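Long-range contacts in lysosome-associated membrane glycoprotein 2 (Mus musculus, PDB 5GV3), which helps lysosome biogenesis, autophagy and lysosomal acidification as a lysosomal membrane glycoprotein that directly inhibits the proton channel TMEM175: residues L2-C13 and V40-C51; L119-L129 and Y140-Q150. All coordinates share one frame; numbering follows the deposited sequence.

Contact 1 of 2, residues L2-C13 and V40-C51. With ZN (zinc ion), chain D; NAG (2-acetamido-2-deoxy-beta-D-glucopyranose), chain L.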
loop_
_atom_site.group_PDB
_atom_site.type_symbol
_atom_site.label_atom_id
_atom_site.label_comp_id
_atom_site.label_asym_id
_atom_site.label_seq_id
_atom_site.Cartn_x
_atom_site.Cartn_y
_atom_site.Cartn_z
ATOM N N LEU A 2 9.273 1.638 3.932
ATOM C CA LEU A 2 8.321 2.734 3.726
ATOM C C LEU A 2 7.803 3.371 5.019
ATOM O O LEU A 2 7.260 2.688 5.884
ATOM C CB LEU A 2 7.162 2.249 2.856
ATOM C CG LEU A 2 7.693 1.698 1.514
ATOM C CD1 LEU A 2 6.567 1.105 0.686
ATOM C CD2 LEU A 2 8.498 2.721 0.717
ATOM N N ILE A 3 7.992 4.679 5.152
ATOM C CA ILE A 3 7.492 5.402 6.313
ATOM C C ILE A 3 6.765 6.650 5.870
ATOM O O ILE A 3 7.317 7.501 5.175
ATOM C CB ILE A 3 8.605 5.814 7.295
ATOM C CG1 ILE A 3 9.250 4.583 7.932
ATOM C CG2 ILE A 3 8.024 6.706 8.389
ATOM C CD1 ILE A 3 10.584 4.877 8.601
ATOM N N VAL A 4 5.505 6.739 6.275
ATOM C CA VAL A 4 4.695 7.916 6.024
ATOM C C VAL A 4 4.229 8.458 7.361
ATOM O O VAL A 4 3.387 7.856 8.019
ATOM C CB VAL A 4 3.510 7.587 5.104
ATOM C CG1 VAL A 4 2.603 8.799 4.919
ATOM C CG2 VAL A 4 4.027 7.099 3.753
ATOM N N ASN A 5 4.818 9.575 7.769
ATOM C CA ASN A 5 4.521 10.196 9.047
ATOM C C ASN A 5 3.940 11.583 8.799
ATOM O O ASN A 5 4.683 12.554 8.630
ATOM C CB ASN A 5 5.791 10.256 9.903
ATOM C CG ASN A 5 5.565 10.869 11.281
ATOM O OD1 ASN A 5 4.452 11.249 11.645
ATOM N ND2 ASN A 5 6.640 10.949 12.061
ATOM N N LEU A 6 2.612 11.657 8.719
ATOM C CA LEU A 6 1.928 12.905 8.437
ATOM C C LEU A 6 1.609 13.635 9.736
ATOM O O LEU A 6 1.145 13.026 10.699
ATOM C CB LEU A 6 0.636 12.641 7.670
ATOM C CG LEU A 6 0.803 11.847 6.372
ATOM C CD1 LEU A 6 -0.548 11.601 5.732
ATOM C CD2 LEU A 6 1.718 12.596 5.439
ATOM N N THR A 7 1.844 14.942 9.752
ATOM C CA THR A 7 1.614 15.746 10.946
ATOM C C THR A 7 0.754 16.960 10.637
ATOM O O THR A 7 0.792 17.489 9.528
ATOM C CB THR A 7 2.929 16.235 11.595
ATOM O OG1 THR A 7 3.610 17.121 10.696
ATOM C CG2 THR A 7 3.843 15.063 11.968
ATOM N N ASP A 8 -0.012 17.398 11.630
ATOM C CA ASP A 8 -0.694 18.686 11.564
ATOM C C ASP A 8 -0.154 19.539 12.713
ATOM O O ASP A 8 0.866 19.188 13.311
ATOM C CB ASP A 8 -2.225 18.536 11.606
ATOM C CG ASP A 8 -2.732 17.782 12.832
ATOM O OD1 ASP A 8 -2.046 17.739 13.872
ATOM O OD2 ASP A 8 -3.850 17.231 12.753
ATOM N N SER A 9 -0.845 20.616 13.071
ATOM C CA SER A 9 -0.315 21.518 14.096
ATOM C C SER A 9 -0.579 21.041 15.515
ATOM O O SER A 9 -0.293 21.752 16.477
ATOM C CB SER A 9 -0.910 22.920 13.932
ATOM O OG SER A 9 -2.323 22.874 13.994
ATOM N N LYS A 10 -1.084 19.822 15.646
ATOM C CA LYS A 10 -1.316 19.251 16.960
ATOM C C LYS A 10 -0.501 17.979 17.120
ATOM O O LYS A 10 -0.498 17.364 18.183
ATOM C CB LYS A 10 -2.805 18.968 17.174
ATOM C CG LYS A 10 -3.290 19.290 18.588
ATOM C CD LYS A 10 -3.155 20.783 18.894
ATOM C CE LYS A 10 -3.713 21.142 20.271
ATOM N NZ LYS A 10 -3.116 20.334 21.372
ATOM N N GLY A 11 0.213 17.602 16.063
ATOM C CA GLY A 11 1.082 16.443 16.135
ATOM C C GLY A 11 0.817 15.483 14.994
ATOM O O GLY A 11 0.109 15.811 14.040
ATOM N N THR A 12 1.407 14.298 15.092
ATOM C CA THR A 12 1.177 13.239 14.125
ATOM C C THR A 12 -0.310 12.924 13.996
ATOM O O THR A 12 -0.980 12.683 14.998
ATOM C CB THR A 12 1.911 11.958 14.541
ATOM O OG1 THR A 12 3.322 12.201 14.568
ATOM C CG2 THR A 12 1.603 10.821 13.571
ATOM N N CYS A 13 -0.829 12.924 12.767
ATOM C CA CYS A 13 -2.230 12.557 12.561
ATOM C C CYS A 13 -2.354 11.221 11.833
ATOM O O CYS A 13 -3.413 10.605 11.852
ATOM C CB CYS A 13 -2.985 13.646 11.797
ATOM S SG CYS A 13 -2.123 14.343 10.381
ATOM N N VAL A 40 9.328 -2.099 -3.710
ATOM C CA VAL A 40 9.188 -0.657 -3.610
ATOM C C VAL A 40 10.229 -0.158 -2.630
ATOM O O VAL A 40 10.145 -0.449 -1.437
ATOM C CB VAL A 40 7.765 -0.251 -3.145
ATOM C CG1 VAL A 40 7.659 1.252 -2.984
ATOM C CG2 VAL A 40 6.722 -0.763 -4.132
ATOM N N PRO A 41 11.234 0.576 -3.131
ATOM C CA PRO A 41 12.295 1.033 -2.237
ATOM C C PRO A 41 11.915 2.354 -1.611
ATOM O O PRO A 41 10.833 2.874 -1.885
ATOM C CB PRO A 41 13.479 1.216 -3.179
ATOM C CG PRO A 41 12.806 1.725 -4.453
ATOM C CD PRO A 41 11.448 1.042 -4.515
ATOM N N ASP A 42 12.827 2.946 -0.857
ATOM C CA ASP A 42 12.547 4.262 -0.338
ATOM C C ASP A 42 13.471 5.178 -1.111
ATOM O O ASP A 42 14.688 5.026 -1.082
ATOM C CB ASP A 42 12.769 4.345 1.173
ATOM C CG ASP A 42 12.245 5.642 1.768
ATOM O OD1 ASP A 42 12.443 6.713 1.153
ATOM O OD2 ASP A 42 11.605 5.585 2.843
ATOM N N LYS A 43 12.829 6.148 -1.747
ATOM C CA LYS A 43 13.256 6.905 -2.921
ATOM C C LYS A 43 11.921 7.152 -3.577
ATOM O O LYS A 43 11.698 8.175 -4.223
ATOM C CB LYS A 43 14.207 6.156 -3.869
ATOM C CG LYS A 43 15.689 6.242 -3.526
ATOM C CD LYS A 43 16.209 7.667 -3.624
ATOM C CE LYS A 43 17.686 7.748 -3.276
ATOM N NZ LYS A 43 18.182 9.152 -3.270
ATOM N N ALA A 44 11.015 6.207 -3.333
ATOM C CA ALA A 44 9.640 6.304 -3.799
ATOM C C ALA A 44 8.995 7.441 -3.035
ATOM O O ALA A 44 9.326 7.676 -1.879
ATOM C CB ALA A 44 8.897 5.007 -3.575
ATOM N N THR A 45 8.123 8.188 -3.705
ATOM C CA THR A 45 7.511 9.342 -3.073
ATOM C C THR A 45 6.134 9.026 -2.504
ATOM O O THR A 45 5.522 8.029 -2.889
ATOM C CB THR A 45 7.414 10.498 -4.073
ATOM O OG1 THR A 45 6.718 10.055 -5.242
ATOM C CG2 THR A 45 8.804 10.945 -4.485
ATOM N N HIS A 46 5.660 9.854 -1.571
ATOM C CA HIS A 46 4.346 9.632 -0.964
ATOM C C HIS A 46 3.396 10.801 -1.268
ATOM O O HIS A 46 2.489 11.090 -0.479
ATOM C CB HIS A 46 4.440 9.427 0.561
ATOM C CG HIS A 46 5.006 10.596 1.295
ATOM N ND1 HIS A 46 6.213 10.571 1.962
ATOM C CD2 HIS A 46 4.515 11.847 1.454
ATOM C CE1 HIS A 46 6.437 11.754 2.502
ATOM N NE2 HIS A 46 5.419 12.547 2.199
ATOM N N ASP A 47 3.596 11.455 -2.411
ATOM C CA ASP A 47 2.810 12.631 -2.799
ATOM C C ASP A 47 1.312 12.368 -2.829
ATOM O O ASP A 47 0.873 11.360 -3.370
ATOM C CB ASP A 47 3.254 13.145 -4.178
ATOM C CG ASP A 47 4.626 13.793 -4.146
ATOM O OD1 ASP A 47 5.090 14.175 -3.048
ATOM O OD2 ASP A 47 5.243 13.929 -5.219
ATOM N N GLY A 48 0.527 13.249 -2.217
ATOM C CA GLY A 48 -0.913 13.081 -2.253
ATOM C C GLY A 48 -1.453 12.470 -0.969
ATOM O O GLY A 48 -2.665 12.431 -0.741
ATOM N N SER A 49 -0.551 11.950 -0.145
ATOM C CA SER A 49 -0.941 11.385 1.135
ATOM C C SER A 49 -1.480 12.504 2.013
ATOM O O SER A 49 -0.932 13.602 2.034
ATOM C CB SER A 49 0.246 10.702 1.821
ATOM O OG SER A 49 0.813 9.703 0.996
ATOM N N SER A 50 -2.574 12.242 2.710
ATOM C CA SER A 50 -3.163 13.266 3.562
ATOM C C SER A 50 -3.924 12.649 4.713
ATOM O O SER A 50 -4.423 11.534 4.602
ATOM C CB SER A 50 -4.086 14.179 2.753
ATOM O OG SER A 50 -5.029 13.424 2.015
ATOM N N CYS A 51 -3.991 13.378 5.821
ATOM C CA CYS A 51 -4.823 12.988 6.946
ATOM C C CYS A 51 -6.291 13.287 6.637
ATOM O O CYS A 51 -7.185 12.844 7.357
ATOM C CB CYS A 51 -4.389 13.708 8.221
ATOM S SG CYS A 51 -2.810 13.139 8.887
HETATM ZN ZN ZN D . 6.205 14.084 3.232
HETATM C C1 NAG L . 6.577 11.518 13.369
HETATM C C2 NAG L . 7.557 10.848 14.359
HETATM C C3 NAG L . 7.599 11.590 15.698
HETATM C C4 NAG L . 7.836 13.078 15.472
HETATM C C5 NAG L . 6.809 13.625 14.485
HETATM C C6 NAG L . 7.036 15.080 14.146
HETATM C C7 NAG L . 6.216 8.800 15.046
HETATM C C8 NAG L . 5.059 9.661 15.483
HETATM N N2 NAG L . 7.309 9.411 14.541
HETATM O O3 NAG L . 8.623 11.053 16.527
HETATM O O4 NAG L . 7.730 13.776 16.707
HETATM O O5 NAG L . 6.900 12.901 13.252
HETATM O O6 NAG L . 7.798 15.209 12.951
HETATM O O7 NAG L . 6.165 7.579 15.143
HETATM O O HOH W 1 6.264 12.908 4.960
HETATM O O HOH W 2 7.511 13.359 4.691
HETATM O O HOH W 3 8.226 13.598 3.443
HETATM O O HOH W 4 5.802 14.919 1.348
#
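His46, whose CB packs against Val4, has its carbonyl oxygen gripped twice by Ser49: Ser49 OG reaches His46 O at 2.6 Å and the backbone Ser49 N reaches His46 O at 3.2 Å. Both donors come from the same face of the carbonyl plane, and together they fix the type II turn 46-49. Val4 presses on this turn with its two methyls divided: CG2 lies 4.0 Å from His46 CB, while CG1 heads for Ser49 CB. With CG between backbone N and carbonyl carbon (chi1 61°), the His46 ring stands out from the turn, and His46 NE2 binds at 2.0 Å a zinc ion whose other modelled ligands are waters.

In the first lumenal domain, a beta-prism of the LAMP family, strand 2-8 pairs with strand 11-28, and the long loop 40-51 runs across it on the way to strand 59-64, whose Ile60 and Ile62 also pack on Ser49 and His46. Leu6 points into this loop; its CD1 lies against the backbone of Ser49 and Ser50, and Leu6 CB is 3.7 Å from Cys51 SG. The covalent tie is the disulfide Cys13 SG-Cys51 SG, 2.0 Å, with a chi3 of 85°, close to the relaxed right angle. At the other end Leu2 meets Val40 at about a right angle, Leu2 CD1 to Val40 CG1 3.8 Å. Asn5 points away from the loop and carries an N-linked glycan on ND2; Thr12 OG1 donates to an in-plane lone pair of Asn5 OD1 at 3.3 Å, steadying the amide.

Contact 2 of 2, residues L119-L129 and Y140-Q150. With NAG (2-acetamido-2-deoxy-beta-D-glucopyranose), chain M.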
loop_
_atom_site.group_PDB
_atom_site.type_symbol
_atom_site.label_atom_id
_atom_site.label_comp_id
_atom_site.label_asym_id
_atom_site.label_seq_id
_atom_site.Cartn_x
_atom_site.Cartn_y
_atom_site.Cartn_z
ATOM N N LEU A 119 -9.944 2.228 16.870
ATOM C CA LEU A 119 -9.338 3.527 17.052
ATOM C C LEU A 119 -8.408 3.438 18.243
ATOM O O LEU A 119 -8.443 2.455 18.985
ATOM C CB LEU A 119 -10.396 4.599 17.302
ATOM C CG LEU A 119 -10.674 5.611 16.201
ATOM C CD1 LEU A 119 -11.066 4.896 14.935
ATOM C CD2 LEU A 119 -11.769 6.565 16.651
ATOM N N ASP A 120 -7.577 4.457 18.408
ATOM C CA ASP A 120 -6.688 4.575 19.559
ATOM C C ASP A 120 -5.680 3.438 19.731
ATOM O O ASP A 120 -5.196 3.210 20.833
ATOM C CB ASP A 120 -7.526 4.686 20.835
ATOM C CG ASP A 120 -8.120 6.072 21.022
ATOM O OD1 ASP A 120 -7.735 6.993 20.268
ATOM O OD2 ASP A 120 -8.976 6.245 21.917
ATOM N N VAL A 121 -5.394 2.689 18.673
ATOM C CA VAL A 121 -4.370 1.655 18.777
ATOM C C VAL A 121 -3.457 1.696 17.563
ATOM O O VAL A 121 -3.805 2.260 16.524
ATOM C CB VAL A 121 -4.974 0.239 18.913
ATOM C CG1 VAL A 121 -5.959 0.183 20.076
ATOM C CG2 VAL A 121 -5.639 -0.194 17.613
ATOM N N ILE A 122 -2.294 1.073 17.679
ATOM C CA ILE A 122 -1.437 0.928 16.515
ATOM C C ILE A 122 -1.571 -0.498 16.008
ATOM O O ILE A 122 -1.494 -1.455 16.780
ATOM C CB ILE A 122 0.047 1.268 16.813
ATOM C CG1 ILE A 122 0.915 1.011 15.574
ATOM C CG2 ILE A 122 0.568 0.492 18.010
ATOM C CD1 ILE A 122 2.146 1.886 15.499
ATOM N N PHE A 123 -1.844 -0.640 14.716
ATOM C CA PHE A 123 -1.981 -1.964 14.135
ATOM C C PHE A 123 -0.603 -2.504 13.764
ATOM O O PHE A 123 0.178 -1.835 13.085
ATOM C CB PHE A 123 -2.895 -1.936 12.911
ATOM C CG PHE A 123 -3.023 -3.262 12.240
ATOM C CD1 PHE A 123 -3.770 -4.272 12.818
ATOM C CD2 PHE A 123 -2.385 -3.509 11.036
ATOM C CE1 PHE A 123 -3.880 -5.508 12.202
ATOM C CE2 PHE A 123 -2.498 -4.741 10.418
ATOM C CZ PHE A 123 -3.246 -5.740 11.006
ATOM N N LYS A 124 -0.302 -3.715 14.208
ATOM C CA LYS A 124 1.016 -4.269 13.966
ATOM C C LYS A 124 0.916 -5.628 13.303
ATOM O O LYS A 124 0.136 -6.484 13.724
ATOM C CB LYS A 124 1.823 -4.386 15.269
ATOM C CG LYS A 124 3.290 -4.749 15.028
ATOM C CD LYS A 124 3.924 -5.560 16.161
ATOM C CE LYS A 124 3.515 -7.020 16.086
ATOM N NZ LYS A 124 4.494 -7.902 16.769
ATOM N N CYS A 125 1.707 -5.808 12.253
ATOM C CA CYS A 125 1.816 -7.088 11.580
ATOM C C CYS A 125 3.144 -7.107 10.827
ATOM O O CYS A 125 3.191 -6.739 9.656
ATOM C CB CYS A 125 0.626 -7.293 10.624
ATOM S SG CYS A 125 0.389 -8.981 9.984
ATOM N N ASN A 126 4.218 -7.531 11.491
ATOM C CA ASN A 126 5.518 -7.610 10.831
ATOM C C ASN A 126 5.457 -8.791 9.800
ATOM O O ASN A 126 6.248 -8.818 8.868
ATOM C CB ASN A 126 6.716 -7.657 11.866
ATOM C CG ASN A 126 7.288 -6.187 12.278
ATOM O OD1 ASN A 126 7.043 -5.170 11.636
ATOM N ND2 ASN A 126 8.076 -6.131 13.334
ATOM N N SER A 127 4.516 -9.739 9.956
ATOM C CA SER A 127 4.314 -10.874 9.004
ATOM C C SER A 127 3.832 -10.523 7.576
ATOM O O SER A 127 3.178 -9.506 7.346
ATOM C CB SER A 127 3.317 -11.901 9.557
ATOM O OG SER A 127 3.632 -12.288 10.877
ATOM N N VAL A 128 4.094 -11.428 6.637
ATOM C CA VAL A 128 3.749 -11.231 5.229
ATOM C C VAL A 128 2.284 -11.506 4.885
ATOM O O VAL A 128 1.819 -12.639 4.936
ATOM C CB VAL A 128 4.632 -12.127 4.322
ATOM C CG1 VAL A 128 4.211 -12.011 2.837
ATOM C CG2 VAL A 128 6.097 -11.768 4.496
ATOM N N LEU A 129 1.562 -10.454 4.525
ATOM C CA LEU A 129 0.202 -10.618 4.028
ATOM C C LEU A 129 0.250 -10.719 2.498
ATOM O O LEU A 129 0.819 -9.851 1.829
ATOM C CB LEU A 129 -0.699 -9.464 4.484
ATOM C CG LEU A 129 -0.625 -9.196 5.996
ATOM C CD1 LEU A 129 -1.534 -8.048 6.421
ATOM C CD2 LEU A 129 -0.935 -10.459 6.788
ATOM N N TYR A 140 2.622 -7.641 1.530
ATOM C CA TYR A 140 2.788 -6.573 2.519
ATOM C C TYR A 140 3.325 -7.163 3.821
ATOM O O TYR A 140 2.884 -8.236 4.231
ATOM C CB TYR A 140 1.456 -5.863 2.796
ATOM C CG TYR A 140 0.714 -5.401 1.561
ATOM C CD1 TYR A 140 0.970 -4.165 1.001
ATOM C CD2 TYR A 140 -0.243 -6.207 0.951
ATOM C CE1 TYR A 140 0.296 -3.736 -0.127
ATOM C CE2 TYR A 140 -0.928 -5.777 -0.189
ATOM C CZ TYR A 140 -0.645 -4.533 -0.717
ATOM O OH TYR A 140 -1.288 -4.063 -1.839
ATOM N N TRP A 141 4.277 -6.480 4.458
ATOM C CA TRP A 141 4.790 -6.932 5.754
ATOM C C TRP A 141 5.492 -5.827 6.555
ATOM O O TRP A 141 5.626 -4.698 6.087
ATOM C CB TRP A 141 5.739 -8.118 5.560
ATOM C CG TRP A 141 7.102 -7.783 4.965
ATOM C CD1 TRP A 141 8.280 -7.607 5.647
ATOM C CD2 TRP A 141 7.418 -7.614 3.572
ATOM N NE1 TRP A 141 9.303 -7.330 4.765
ATOM C CE2 TRP A 141 8.799 -7.329 3.490
ATOM C CE3 TRP A 141 6.663 -7.669 2.393
ATOM C CZ2 TRP A 141 9.436 -7.097 2.265
ATOM C CZ3 TRP A 141 7.296 -7.437 1.185
ATOM C CH2 TRP A 141 8.673 -7.157 1.129
ATOM N N GLY A 142 5.924 -6.158 7.771
ATOM C CA GLY A 142 6.624 -5.218 8.635
ATOM C C GLY A 142 5.765 -4.004 8.927
ATOM O O GLY A 142 6.260 -2.885 8.988
ATOM N N ILE A 143 4.471 -4.239 9.121
ATOM C CA ILE A 143 3.479 -3.171 9.203
ATOM C C ILE A 143 3.315 -2.621 10.609
ATOM O O ILE A 143 3.041 -3.371 11.540
ATOM C CB ILE A 143 2.099 -3.661 8.705
ATOM C CG1 ILE A 143 2.200 -4.175 7.269
ATOM C CG2 ILE A 143 1.052 -2.555 8.842
ATOM C CD1 ILE A 143 0.979 -4.974 6.812
ATOM N N HIS A 144 3.519 -1.313 10.756
ATOM C CA HIS A 144 3.134 -0.596 11.966
ATOM C C HIS A 144 2.264 0.571 11.523
ATOM O O HIS A 144 2.762 1.513 10.904
ATOM C CB HIS A 144 4.362 -0.107 12.737
ATOM C CG HIS A 144 5.190 -1.219 13.294
ATOM N ND1 HIS A 144 6.082 -1.934 12.518
ATOM C CD2 HIS A 144 5.224 -1.788 14.520
ATOM C CE1 HIS A 144 6.653 -2.868 13.257
ATOM N NE2 HIS A 144 6.149 -2.801 14.477
ATOM N N LEU A 145 0.977 0.525 11.845
ATOM C CA LEU A 145 0.052 1.492 11.278
ATOM C C LEU A 145 -0.918 2.102 12.280
ATOM O O LEU A 145 -1.459 1.404 13.134
ATOM C CB LEU A 145 -0.738 0.834 10.147
ATOM C CG LEU A 145 -1.893 1.623 9.528
ATOM C CD1 LEU A 145 -1.387 2.896 8.886
ATOM C CD2 LEU A 145 -2.608 0.767 8.502
ATOM N N GLN A 146 -1.116 3.412 12.180
ATOM C CA GLN A 146 -2.234 4.063 12.857
ATOM C C GLN A 146 -2.747 5.251 12.055
ATOM O O GLN A 146 -2.038 6.230 11.834
ATOM C CB GLN A 146 -1.867 4.520 14.270
ATOM C CG GLN A 146 -3.092 5.079 15.009
ATOM C CD GLN A 146 -2.801 5.552 16.426
ATOM O OE1 GLN A 146 -1.647 5.687 16.833
ATOM N NE2 GLN A 146 -3.860 5.791 17.189
ATOM N N ALA A 147 -3.980 5.129 11.583
ATOM C CA ALA A 147 -4.680 6.245 10.977
ATOM C C ALA A 147 -5.466 6.964 12.061
ATOM O O ALA A 147 -5.741 6.386 13.117
ATOM C CB ALA A 147 -5.596 5.770 9.871
ATOM N N PHE A 148 -5.794 8.226 11.805
ATOM C CA PHE A 148 -6.582 9.031 12.726
ATOM C C PHE A 148 -5.948 9.021 14.109
ATOM O O PHE A 148 -6.515 8.500 15.064
ATOM C CB PHE A 148 -8.029 8.531 12.772
ATOM C CG PHE A 148 -8.636 8.325 11.408
ATOM C CD1 PHE A 148 -9.043 9.409 10.644
ATOM C CD2 PHE A 148 -8.793 7.051 10.888
ATOM C CE1 PHE A 148 -9.590 9.225 9.385
ATOM C CE2 PHE A 148 -9.346 6.856 9.631
ATOM C CZ PHE A 148 -9.744 7.945 8.877
ATOM N N VAL A 149 -4.749 9.580 14.196
ATOM C CA VAL A 149 -4.038 9.645 15.453
ATOM C C VAL A 149 -4.589 10.797 16.282
ATOM O O VAL A 149 -4.677 11.927 15.807
ATOM C CB VAL A 149 -2.538 9.845 15.234
ATOM C CG1 VAL A 149 -1.812 9.852 16.566
ATOM C CG2 VAL A 149 -1.987 8.750 14.323
ATOM N N GLN A 150 -4.948 10.512 17.527
ATOM C CA GLN A 150 -5.524 11.535 18.390
ATOM C C GLN A 150 -4.478 12.125 19.324
ATOM O O GLN A 150 -3.534 11.444 19.721
ATOM C CB GLN A 150 -6.690 10.962 19.193
ATOM C CG GLN A 150 -7.899 10.596 18.346
ATOM C CD GLN A 150 -8.989 9.924 19.154
ATOM O OE1 GLN A 150 -8.824 9.666 20.346
ATOM N NE2 GLN A 150 -10.111 9.631 18.507
HETATM C C1 NAG M . 9.062 -9.909 -1.932
HETATM C C2 NAG M . 10.535 -10.336 -1.989
HETATM C C3 NAG M . 10.688 -11.768 -1.483
HETATM C C4 NAG M . 10.047 -11.917 -0.109
HETATM C C5 NAG M . 8.604 -11.421 -0.134
HETATM C C6 NAG M . 7.962 -11.418 1.233
HETATM C C7 NAG M . 12.021 -9.322 -3.666
HETATM C C8 NAG M . 12.459 -9.327 -5.102
HETATM N N2 NAG M . 11.073 -10.210 -3.336
HETATM O O3 NAG M . 12.066 -12.109 -1.414
HETATM O O4 NAG M . 10.077 -13.283 0.293
HETATM O O5 NAG M . 8.572 -10.064 -0.598
HETATM O O6 NAG M . 8.576 -10.446 2.065
HETATM O O7 NAG M . 12.501 -8.550 -2.841
HETATM O O HOH W 5 -6.531 5.647 15.791
#
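Lys124 swings CG opposite its backbone N (chi1 -171°), and His144 turns its ring to lie opposite the carbonyl carbon (chi1 -66°), setting the two side by side, pointing the same way, Lys124 CG 3.5 Å from His144 NE2. The lysine then bends at chi3, carrying its amine off the histidine toward Asp164, a long, weak ion pair. Beneath them runs an antiparallel ladder: Phe123 N donates to Leu145 O at 2.6 Å, and Cys125, disulfide-bonded to Cys161, pairs likewise with Ile143.

A G1 beta bulge interrupts it, Gly142 and Ile143 both facing Cys125, with Gly142 at positive phi; Gly142 N bonds Asn126 O at 2.9 Å from well above the carbonyl plane. Past the bulge a second ladder joins Leu129 to Tyr140. On the inner face of this beta-prism sheet Phe123 meets Ile143, Leu129 CD1 reaches Ile143 CD1 at 4.0 Å, and Leu145 packs on Phe74 and Ile83 of the facing sheet. One face of the Trp141 indole takes a glycan, whose O6 sits 3.1 Å above the ring plane. A water accepts from Gln146 NE2 at 3.0 Å and from Asp120 N and donates to Ala147 O; Ser155 N bonds Gln146 OE1.

Contact 1 and contact 2 have centres about 14 Å apart and touch directly: Cys13 O and Val149 N are 2.9 Å apart, a probable hydrogen bond, while Thr12 O packs on Val149 CB at 3.2 Å. Strand 11-28, whose first residues belong to contact 1, pairs with strand 2-8 and also with strand 136-146 of contact 2, so both contacts reach the same sheet. Along the chain they follow in series, 2-13 with 40-51 closing before 119-129 opens. Contact 1 holds a whole disulfide, contact 2 one cysteine of another, and a glycan borders each; a second zinc ion, distinct from the one on His46, lies about 4 Å from the Trp141 side chain.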